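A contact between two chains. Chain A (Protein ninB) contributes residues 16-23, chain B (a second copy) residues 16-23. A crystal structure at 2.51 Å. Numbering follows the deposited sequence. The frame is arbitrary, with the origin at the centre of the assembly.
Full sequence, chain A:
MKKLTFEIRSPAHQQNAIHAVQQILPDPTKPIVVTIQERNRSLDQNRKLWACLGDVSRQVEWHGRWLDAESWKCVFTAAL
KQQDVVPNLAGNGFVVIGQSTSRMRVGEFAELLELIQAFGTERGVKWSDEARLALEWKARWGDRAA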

ATOM      1  N   ASN A  16     -17.659   9.622 -15.179  1.00 74.10           N
ATOM      2  CA  ASN A  16     -17.542   8.273 -15.724  1.00 73.38           C
ATOM      3  C   ASN A  16     -17.786   7.275 -14.607  1.00 71.41           C
ATOM      4  O   ASN A  16     -18.517   6.304 -14.776  1.00 71.72           O
ATOM      5  CB  ASN A  16     -16.138   8.034 -16.295  1.00 76.18           C
ATOM      6  CG  ASN A  16     -15.695   9.132 -17.248  1.00 78.95           C
ATOM      7  OD1 ASN A  16     -16.467   9.582 -18.098  1.00 80.10           O
ATOM      8  ND2 ASN A  16     -14.439   9.557 -17.121  1.00 79.32           N
ATOM      9  N   ALA A  17     -17.160   7.539 -13.465  1.00 69.59           N
ATOM     10  CA  ALA A  17     -17.252   6.687 -12.297  1.00 67.82           C
ATOM     11  C   ALA A  17     -18.657   6.559 -11.760  1.00 68.10           C
ATOM     12  O   ALA A  17     -19.180   5.452 -11.655  1.00 68.02           O
ATOM     13  CB  ALA A  17     -16.340   7.207 -11.216  1.00 66.34           C
ATOM     14  N   ILE A  18     -19.274   7.689 -11.423  1.00 69.59           N
ATOM     15  CA  ILE A  18     -20.622   7.663 -10.857  1.00 70.93           C
ATOM     16  C   ILE A  18     -21.639   6.988 -11.777  1.00 71.35           C
ATOM     17  O   ILE A  18     -22.681   6.512 -11.328  1.00 72.12           O
ATOM     18  CB  ILE A  18     -21.117   9.094 -10.471  1.00 70.18           C
ATOM     19  CG1 ILE A  18     -21.849   9.750 -11.629  1.00 70.28           C
ATOM     20  CG2 ILE A  18     -19.940   9.976 -10.100  1.00 70.40           C
ATOM     21  CD1 ILE A  18     -22.383  11.118 -11.278  1.00 71.43           C
ATOM     22  N   HIS A  19     -21.327   6.937 -13.066  1.00 71.92           N
ATOM     23  CA  HIS A  19     -22.210   6.301 -14.033  1.00 72.77           C
ATOM     24  C   HIS A  19     -21.897   4.816 -13.995  1.00 70.68           C
ATOM     25  O   HIS A  19     -22.793   3.976 -13.937  1.00 71.34           O
ATOM     26  CB  HIS A  19     -21.944   6.849 -15.442  1.00 76.92           C
ATOM     27  CG  HIS A  19     -22.826   6.260 -16.507  1.00 81.56           C
ATOM     28  ND1 HIS A  19     -24.108   6.711 -16.753  1.00 82.54           N
ATOM     29  CD2 HIS A  19     -22.606   5.256 -17.394  1.00 82.59           C
ATOM     30  CE1 HIS A  19     -24.636   6.015 -17.745  1.00 83.26           C
ATOM     31  NE2 HIS A  19     -23.747   5.126 -18.152  1.00 83.20           N
ATOM     32  N   ALA A  20     -20.608   4.505 -14.030  1.00 67.80           N
ATOM     33  CA  ALA A  20     -20.158   3.131 -13.993  1.00 65.17           C
ATOM     34  C   ALA A  20     -20.745   2.475 -12.771  1.00 64.87           C
ATOM     35  O   ALA A  20     -21.280   1.378 -12.849  1.00 65.10           O
ATOM     36  CB  ALA A  20     -18.658   3.078 -13.926  1.00 65.16           C
ATOM     37  N   VAL A  21     -20.652   3.149 -11.633  1.00 65.21           N
ATOM     38  CA  VAL A  21     -21.191   2.583 -10.405  1.00 66.69           C
ATOM     39  C   VAL A  21     -22.696   2.370 -10.516  1.00 67.27           C
ATOM     40  O   VAL A  21     -23.242   1.445  -9.914  1.00 66.62           O
ATOM     41  CB  VAL A  21     -20.916   3.485  -9.196  1.00 66.58           C
ATOM     42  CG1 VAL A  21     -21.508   2.846  -7.949  1.00 65.63           C
ATOM     43  CG2 VAL A  21     -19.410   3.709  -9.036  1.00 65.60           C
ATOM     44  N   GLN A  22     -23.358   3.234 -11.285  1.00 68.91           N
ATOM     45  CA  GLN A  22     -24.806   3.139 -11.486  1.00 69.97           C
ATOM     46  C   GLN A  22     -25.115   1.954 -12.395  1.00 70.18           C
ATOM     47  O   GLN A  22     -26.114   1.256 -12.200  1.00 71.94           O
ATOM     48  CB  GLN A  22     -25.363   4.443 -12.102  1.00 68.28           C
ATOM     49  N   GLN A  23     -24.247   1.724 -13.378  1.00 69.47           N
ATOM     50  CA  GLN A  23     -24.424   0.627 -14.326  1.00 68.82           C
ATOM     51  C   GLN A  23     -24.272  -0.737 -13.647  1.00 69.09           C
ATOM     52  O   GLN A  23     -24.294  -1.778 -14.305  1.00 70.60           O
ATOM     53  CB  GLN A  23     -23.421   0.765 -15.484  1.00 67.94           C
TER
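Chain B 16-23: NAIHAVQQ

Two copies of one helix packed antiparallel, with residue 18 facing residue 18, illustrate a general principle: when a helix packs antiparallel against its own copy, each residue type is used twice, and here A17 of each chain sits against V21 of the other. In this segment of Protein ninB the centre includes V21(A) against V21(B). Their CG2 atoms lie 4.4 Å apart, and both side chains hold the t rotamer, with their CA-to-CB bonds directed toward the partner helix. From this pair the apolar contact spreads in both directions along the helices. V21(A) CG1 rests 3.8 Å from A17(B) CB, and in the reciprocal position A17(A) CB lies 4.0 Å from V21(B) CG1. The alanine methyl groups also point toward the opposing helix, and all four of these residues are buried.

Chain B reaches this arrangement as part of a helix that begins earlier in the chain and runs through residue 22, with residue 23 outside it. Its backbone carries the expected i to i+4 hydrogen bonds, among them V21(B) N to A17(B) O at 3.2 Å and Q22(B) N to I18(B) O at 3.0 Å. It runs opposite to the helix of chain A, the N-to-C directions making an angle of 175°, so the axes are almost perfectly antiparallel; they approach to 9.3 Å. The register is set at residue 18, where the CA atoms of I18(A) and I18(B) are 5.6 Å apart.

The isoleucines belong to the same apolar centre and extend it to the glutamines, and here the two halves of the contact differ. I18(A) adopts p at chi1 and I18(B) adopts m, although both are t at chi2. The CA-to-CB bond of each points sideways, but the end of I18(B) comes nearer to chain A. I18(A) CG2 is only 3.3 Å from V21(B) CG1, shorter than usual for two methyl groups, and at 2.51 Å resolution such a distance deserves caution; the counterpart contact, V21(A) CG1 to I18(B) CG1, is looser at 4.2 Å. I18(B) CD1 also lies 4.1 Å from the backbone atom I18(A) O.

At the margin each isoleucine meets a glutamine through carbon atoms: I18(A) CD1 is 3.8 Å from Q22(B) CG, and I18(B) CD1 is 3.7 Å from Q22(A) CB. Q22(A) is modelled only as far as CB, while the complete side chain of Q22(B) places its NE2 3.0 Å from I18(B) O, within its own chain. Among the modelled atoms no hydrogen bond joins the two stretches. N16(B), H19(B), A20(B) and Q23(B) lie beyond reach of chain A's stretch, leaving the 327 Å² buried between the helices predominantly apolar.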

ATOM      1  N   ASN B  16     -26.134   4.855  -2.329  1.00 79.89           N
ATOM      2  CA  ASN B  16     -25.237   5.502  -1.380  1.00 79.96           C
ATOM      3  C   ASN B  16     -23.833   5.551  -1.959  1.00 78.77           C
ATOM      4  O   ASN B  16     -23.073   6.481  -1.688  1.00 79.74           O
ATOM      5  CB  ASN B  16     -25.207   4.734  -0.057  1.00 83.47           C
ATOM      6  CG  ASN B  16     -23.989   5.084   0.797  1.00 86.64           C
ATOM      7  OD1 ASN B  16     -23.726   6.257   1.069  1.00 89.21           O
ATOM      8  ND2 ASN B  16     -23.244   4.066   1.225  1.00 86.23           N
ATOM      9  N   ALA B  17     -23.486   4.533  -2.742  1.00 76.04           N
ATOM     10  CA  ALA B  17     -22.172   4.478  -3.371  1.00 72.22           C
ATOM     11  C   ALA B  17     -22.092   5.670  -4.307  1.00 70.63           C
ATOM     12  O   ALA B  17     -21.066   6.344  -4.386  1.00 69.24           O
ATOM     13  CB  ALA B  17     -22.012   3.184  -4.152  1.00 71.77           C
ATOM     14  N   ILE B  18     -23.197   5.930  -5.002  1.00 69.17           N
ATOM     15  CA  ILE B  18     -23.281   7.042  -5.937  1.00 68.72           C
ATOM     16  C   ILE B  18     -23.172   8.389  -5.225  1.00 68.69           C
ATOM     17  O   ILE B  18     -22.767   9.381  -5.823  1.00 68.58           O
ATOM     18  CB  ILE B  18     -24.590   6.976  -6.746  1.00 68.78           C
ATOM     19  CG1 ILE B  18     -24.543   5.763  -7.691  1.00 68.21           C
ATOM     20  CG2 ILE B  18     -24.804   8.284  -7.502  1.00 68.56           C
ATOM     21  CD1 ILE B  18     -25.717   5.657  -8.658  1.00 67.88           C
ATOM     22  N   HIS B  19     -23.534   8.414  -3.947  1.00 69.00           N
ATOM     23  CA  HIS B  19     -23.444   9.626  -3.136  1.00 68.57           C
ATOM     24  C   HIS B  19     -21.967   9.909  -2.890  1.00 67.50           C
ATOM     25  O   HIS B  19     -21.456  10.975  -3.227  1.00 67.52           O
ATOM     26  CB  HIS B  19     -24.128   9.420  -1.780  1.00 71.08           C
ATOM     27  CG  HIS B  19     -25.574   9.808  -1.755  1.00 73.65           C
ATOM     28  ND1 HIS B  19     -25.992  11.120  -1.794  1.00 74.38           N
ATOM     29  CD2 HIS B  19     -26.697   9.056  -1.669  1.00 75.12           C
ATOM     30  CE1 HIS B  19     -27.312  11.160  -1.732  1.00 75.01           C
ATOM     31  NE2 HIS B  19     -27.765   9.921  -1.655  1.00 75.78           N
ATOM     32  N   ALA B  20     -21.294   8.935  -2.289  1.00 65.89           N
ATOM     33  CA  ALA B  20     -19.878   9.046  -1.969  1.00 65.49           C
ATOM     34  C   ALA B  20     -19.074   9.572  -3.152  1.00 65.36           C
ATOM     35  O   ALA B  20     -18.258  10.483  -3.006  1.00 64.39           O
ATOM     36  CB  ALA B  20     -19.334   7.679  -1.527  1.00 65.51           C
ATOM     37  N   VAL B  21     -19.317   8.999  -4.327  1.00 65.62           N
ATOM     38  CA  VAL B  21     -18.602   9.402  -5.527  1.00 64.75           C
ATOM     39  C   VAL B  21     -18.995  10.807  -5.955  1.00 65.96           C
ATOM     40  O   VAL B  21     -18.135  11.641  -6.226  1.00 67.50           O
ATOM     41  CB  VAL B  21     -18.861   8.428  -6.691  1.00 61.99           C
ATOM     42  CG1 VAL B  21     -17.893   8.704  -7.811  1.00 60.07           C
ATOM     43  CG2 VAL B  21     -18.706   7.002  -6.221  1.00 60.11           C
ATOM     44  N   GLN B  22     -20.290  11.081  -6.017  1.00 66.76           N
ATOM     45  CA  GLN B  22     -20.744  12.410  -6.413  1.00 68.39           C
ATOM     46  C   GLN B  22     -20.157  13.529  -5.543  1.00 69.21           C
ATOM     47  O   GLN B  22     -20.053  14.671  -5.997  1.00 69.16           O
ATOM     48  CB  GLN B  22     -22.273  12.478  -6.365  1.00 68.60           C
ATOM     49  CG  GLN B  22     -22.958  12.073  -7.659  1.00 70.31           C
ATOM     50  CD  GLN B  22     -24.448  11.827  -7.488  1.00 71.19           C
ATOM     51  OE1 GLN B  22     -25.222  11.982  -8.434  1.00 72.79           O
ATOM     52  NE2 GLN B  22     -24.856  11.424  -6.284  1.00 70.30           N
ATOM     53  N   GLN B  23     -19.769  13.193  -4.307  1.00 70.10           N
ATOM     54  CA  GLN B  23     -19.217  14.167  -3.353  1.00 70.92           C
ATOM     55  C   GLN B  23     -17.710  14.411  -3.421  1.00 71.43           C
ATOM     56  O   GLN B  23     -17.153  15.167  -2.622  1.00 70.28           O
ATOM     57  CB  GLN B  23     -19.598  13.772  -1.920  1.00 70.19           C
ATOM     58  CG  GLN B  23     -21.079  13.911  -1.635  1.00 68.52           C
ATOM     59  CD  GLN B  23     -21.662  15.203  -2.200  1.00 68.61           C
ATOM     60  OE1 GLN B  23     -21.194  16.302  -1.896  1.00 68.73           O
ATOM     61  NE2 GLN B  23     -22.688  15.071  -3.029  1.00 69.64           N
TER